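Local atomic coordinates of iron-sulfur cluster assembly scaffold protein IscU (Streptococcus pyogenes, PDB entry 1SU0), a protein that probably serves as the scaffold on which iron-sulfur clusters are assembled with the cysteine desulfurase IscS and then handed to other proteins. Residues L35-L46 with K126-E137. Sequence-based numbering, arbitrary orientation.
Sequences LNNPTCGDVISL and KCSTLAWNALKE. With ZN (zinc ion), chain B.
Leu130 of helix 126-137 lies against the inner face of the hairpin formed by 35-46 and divides its two methyls between the arms. CD1 lies over the first arm, 3.7 Å from Leu35 CB, while CD2 comes to 3.5 Å from Asp42 CB, just before the returning strand. With CG swung opposite the backbone N (chi1 -178°), the torsion sets the fork across the two arms, and Ile44 runs past it in the reverse direction, its CG2 3.9 Å from Leu130 CG. That same CG2 branch also faces the methyl of Ala134, so one branch of Ile44 touches both Leu130 and Ala134, one helical turn apart. Ala134 receives Leu35 CD1 over its backbone at 3.4 Å from Ala134 CA, a tight carbon-carbon contact. Farther along, Leu46 lays CD1 against the carbonyl O of Ala134 and the backbone of Leu135.

The strand 43-46 and helix axes run the same way at 34°, the helix packing on one face of the three-stranded antiparallel sheet of the IscU (NifU N-terminal domain) fold. At the hairpin tip the packing gives way to metal ligation. Asp42 OD1 binds the zinc ion at 2.4 Å and Cys127 SG, from the helix, binds it at 2.2 Å. Cys40 SG is also a ligand, but at a long 2.8 Å from the zinc ion, and Cys65 completes the site; the zinc probably stands in for an iron-sulfur centre. Cys127 SG is turned opposite its own carbonyl carbon (chi1 -60°), which brings it toward the tip. Beside this site the Pro38 ring rests against the helix backbone, CG 3.4 Å from Cys127 N, and its CB meets the aliphatic start of Lys126, whose chain then bends away.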
# COMPACT_ATOMS: atom_id res chain seq x y z
N LEU A 35 -0.60 -3.63 11.85
CA LEU A 35 -1.36 -2.46 12.28
C LEU A 35 -2.85 -2.61 11.94
O LEU A 35 -3.23 -3.49 11.17
CB LEU A 35 -0.82 -1.20 11.61
CG LEU A 35 0.65 -1.17 11.18
CD1 LEU A 35 0.94 0.20 10.59
CD2 LEU A 35 1.60 -1.48 12.34
N ASN A 36 -3.68 -1.72 12.46
CA ASN A 36 -5.10 -1.80 12.16
C ASN A 36 -5.88 -0.48 12.08
O ASN A 36 -5.35 0.61 12.29
CB ASN A 36 -5.80 -2.85 13.08
CG ASN A 36 -5.79 -2.48 14.56
OD1 ASN A 36 -5.10 -3.11 15.36
ND2 ASN A 36 -6.61 -1.49 14.93
N ASN A 37 -7.16 -0.67 11.77
CA ASN A 37 -8.18 0.30 11.35
C ASN A 37 -7.97 1.82 11.43
O ASN A 37 -7.28 2.33 12.31
CB ASN A 37 -9.52 -0.08 12.03
CG ASN A 37 -9.56 0.21 13.53
OD1 ASN A 37 -8.53 0.44 14.17
ND2 ASN A 37 -10.77 0.20 14.10
N PRO A 38 -8.56 2.52 10.46
CA PRO A 38 -9.00 3.91 10.67
C PRO A 38 -10.02 3.98 11.84
O PRO A 38 -9.97 4.85 12.72
CB PRO A 38 -9.71 4.26 9.35
CG PRO A 38 -9.21 3.25 8.33
CD PRO A 38 -8.82 2.05 9.08
N THR A 39 -10.89 2.98 11.84
CA THR A 39 -12.14 2.89 12.61
C THR A 39 -13.04 2.00 11.77
O THR A 39 -13.99 1.42 12.26
CB THR A 39 -12.81 4.25 12.82
OG1 THR A 39 -11.99 5.08 13.66
CG2 THR A 39 -14.10 4.12 13.63
N CYS A 40 -12.71 1.93 10.47
CA CYS A 40 -13.41 1.13 9.49
C CYS A 40 -13.35 -0.37 9.78
O CYS A 40 -14.29 -1.10 9.45
CB CYS A 40 -12.79 1.38 8.12
SG CYS A 40 -13.76 0.69 6.77
N GLY A 41 -12.24 -0.82 10.34
CA GLY A 41 -12.05 -2.22 10.69
C GLY A 41 -11.08 -2.93 9.77
O GLY A 41 -11.23 -4.13 9.52
N ASP A 42 -10.08 -2.22 9.26
CA ASP A 42 -9.08 -2.84 8.40
C ASP A 42 -7.95 -3.37 9.28
O ASP A 42 -7.76 -2.90 10.38
CB ASP A 42 -8.57 -1.87 7.33
CG ASP A 42 -9.71 -1.11 6.63
OD1 ASP A 42 -9.56 0.11 6.41
OD2 ASP A 42 -10.78 -1.65 6.27
N VAL A 43 -7.25 -4.40 8.82
CA VAL A 43 -6.08 -4.95 9.52
C VAL A 43 -5.09 -5.54 8.51
O VAL A 43 -5.48 -6.03 7.44
CB VAL A 43 -6.44 -6.04 10.57
CG1 VAL A 43 -7.61 -5.63 11.45
CG2 VAL A 43 -6.74 -7.37 9.90
N ILE A 44 -3.80 -5.46 8.81
CA ILE A 44 -2.81 -6.04 7.93
C ILE A 44 -1.57 -6.57 8.63
O ILE A 44 -1.04 -5.97 9.54
CB ILE A 44 -2.41 -5.01 6.84
CG1 ILE A 44 -1.47 -5.67 5.82
CG2 ILE A 44 -1.80 -3.76 7.49
CD1 ILE A 44 -1.32 -4.88 4.56
N SER A 45 -1.11 -7.71 8.16
CA SER A 45 0.10 -8.33 8.62
C SER A 45 0.95 -8.27 7.38
O SER A 45 0.61 -8.87 6.37
CB SER A 45 -0.18 -9.77 9.04
OG SER A 45 0.97 -10.43 9.49
N LEU A 46 2.02 -7.49 7.46
CA LEU A 46 2.89 -7.21 6.35
C LEU A 46 4.28 -7.75 6.69
O LEU A 46 5.03 -7.11 7.43
CB LEU A 46 2.93 -5.69 6.13
CG LEU A 46 3.41 -5.08 4.80
CD1 LEU A 46 4.57 -4.15 5.02
CD2 LEU A 46 3.74 -6.12 3.74
N LYS A 126 -7.35 7.04 5.66
CA LYS A 126 -6.69 6.06 6.52
C LYS A 126 -6.89 4.61 6.05
O LYS A 126 -6.08 3.74 6.36
CB LYS A 126 -7.11 6.26 7.98
CG LYS A 126 -6.18 5.66 9.05
CD LYS A 126 -4.84 6.43 9.17
CE LYS A 126 -4.75 7.22 10.48
NZ LYS A 126 -5.47 8.53 10.37
N CYS A 127 -7.96 4.34 5.31
CA CYS A 127 -8.12 3.03 4.67
C CYS A 127 -6.93 2.80 3.70
O CYS A 127 -6.24 1.77 3.73
CB CYS A 127 -9.46 2.94 3.91
SG CYS A 127 -10.97 3.17 4.95
N SER A 128 -6.68 3.81 2.89
CA SER A 128 -5.64 3.74 1.87
C SER A 128 -4.20 3.78 2.42
O SER A 128 -3.32 3.13 1.89
CB SER A 128 -5.89 4.87 0.89
OG SER A 128 -5.65 6.12 1.51
N THR A 129 -3.96 4.50 3.51
CA THR A 129 -2.58 4.65 4.02
C THR A 129 -2.12 3.49 4.91
O THR A 129 -0.92 3.33 5.09
CB THR A 129 -2.41 5.95 4.76
OG1 THR A 129 -3.32 6.00 5.85
CG2 THR A 129 -2.78 7.15 3.87
N LEU A 130 -3.04 2.69 5.41
CA LEU A 130 -2.71 1.62 6.34
C LEU A 130 -1.52 0.77 5.91
O LEU A 130 -0.58 0.56 6.68
CB LEU A 130 -3.94 0.71 6.58
CG LEU A 130 -3.83 -0.47 7.57
CD1 LEU A 130 -3.13 -0.14 8.86
CD2 LEU A 130 -5.22 -0.99 7.89
N ALA A 131 -1.55 0.28 4.68
CA ALA A 131 -0.47 -0.56 4.17
C ALA A 131 0.85 0.21 4.14
O ALA A 131 1.90 -0.32 4.54
CB ALA A 131 -0.80 -1.02 2.81
N TRP A 132 0.78 1.45 3.69
CA TRP A 132 1.97 2.27 3.60
C TRP A 132 2.63 2.43 4.96
O TRP A 132 3.85 2.37 5.06
CB TRP A 132 1.64 3.61 2.97
CG TRP A 132 1.29 3.46 1.54
CD1 TRP A 132 0.03 3.36 1.01
CD2 TRP A 132 2.20 3.33 0.45
NE1 TRP A 132 0.11 3.17 -0.34
CE2 TRP A 132 1.43 3.17 -0.72
CE3 TRP A 132 3.60 3.33 0.34
CZ2 TRP A 132 2.00 3.02 -1.98
CZ3 TRP A 132 4.17 3.17 -0.92
CH2 TRP A 132 3.38 3.03 -2.06
N ASN A 133 1.83 2.58 6.01
CA ASN A 133 2.35 2.78 7.37
C ASN A 133 2.86 1.49 7.98
O ASN A 133 3.74 1.52 8.83
CB ASN A 133 1.28 3.42 8.25
CG ASN A 133 0.82 4.79 7.72
OD1 ASN A 133 -0.07 5.42 8.28
ND2 ASN A 133 1.41 5.21 6.59
N ALA A 134 2.33 0.35 7.54
CA ALA A 134 2.85 -0.94 7.99
C ALA A 134 4.19 -1.17 7.31
O ALA A 134 5.04 -1.90 7.82
CB ALA A 134 1.88 -2.08 7.67
N LEU A 135 4.37 -0.54 6.16
CA LEU A 135 5.64 -0.57 5.48
C LEU A 135 6.63 0.30 6.23
O LEU A 135 7.73 -0.15 6.52
CB LEU A 135 5.50 -0.07 4.03
CG LEU A 135 6.79 -0.08 3.23
CD1 LEU A 135 7.44 -1.44 3.28
CD2 LEU A 135 6.51 0.30 1.79
N LYS A 136 6.24 1.54 6.54
CA LYS A 136 7.12 2.46 7.27
C LYS A 136 7.71 1.79 8.51
O LYS A 136 8.91 1.91 8.80
CB LYS A 136 6.34 3.70 7.70
CG LYS A 136 6.04 4.71 6.57
CD LYS A 136 5.66 6.03 7.22
CE LYS A 136 5.03 7.01 6.28
NZ LYS A 136 4.32 8.03 7.11
N GLU A 137 6.87 1.05 9.23
CA GLU A 137 7.28 0.37 10.44
C GLU A 137 8.24 -0.78 10.12
O GLU A 137 9.25 -0.96 10.83
CB GLU A 137 6.07 -0.16 11.20
CG GLU A 137 5.54 0.80 12.26
CD GLU A 137 4.64 1.88 11.67
OE1 GLU A 137 5.05 2.55 10.68
OE2 GLU A 137 3.52 2.04 12.22
ZN ZN B . -11.48 1.01 5.26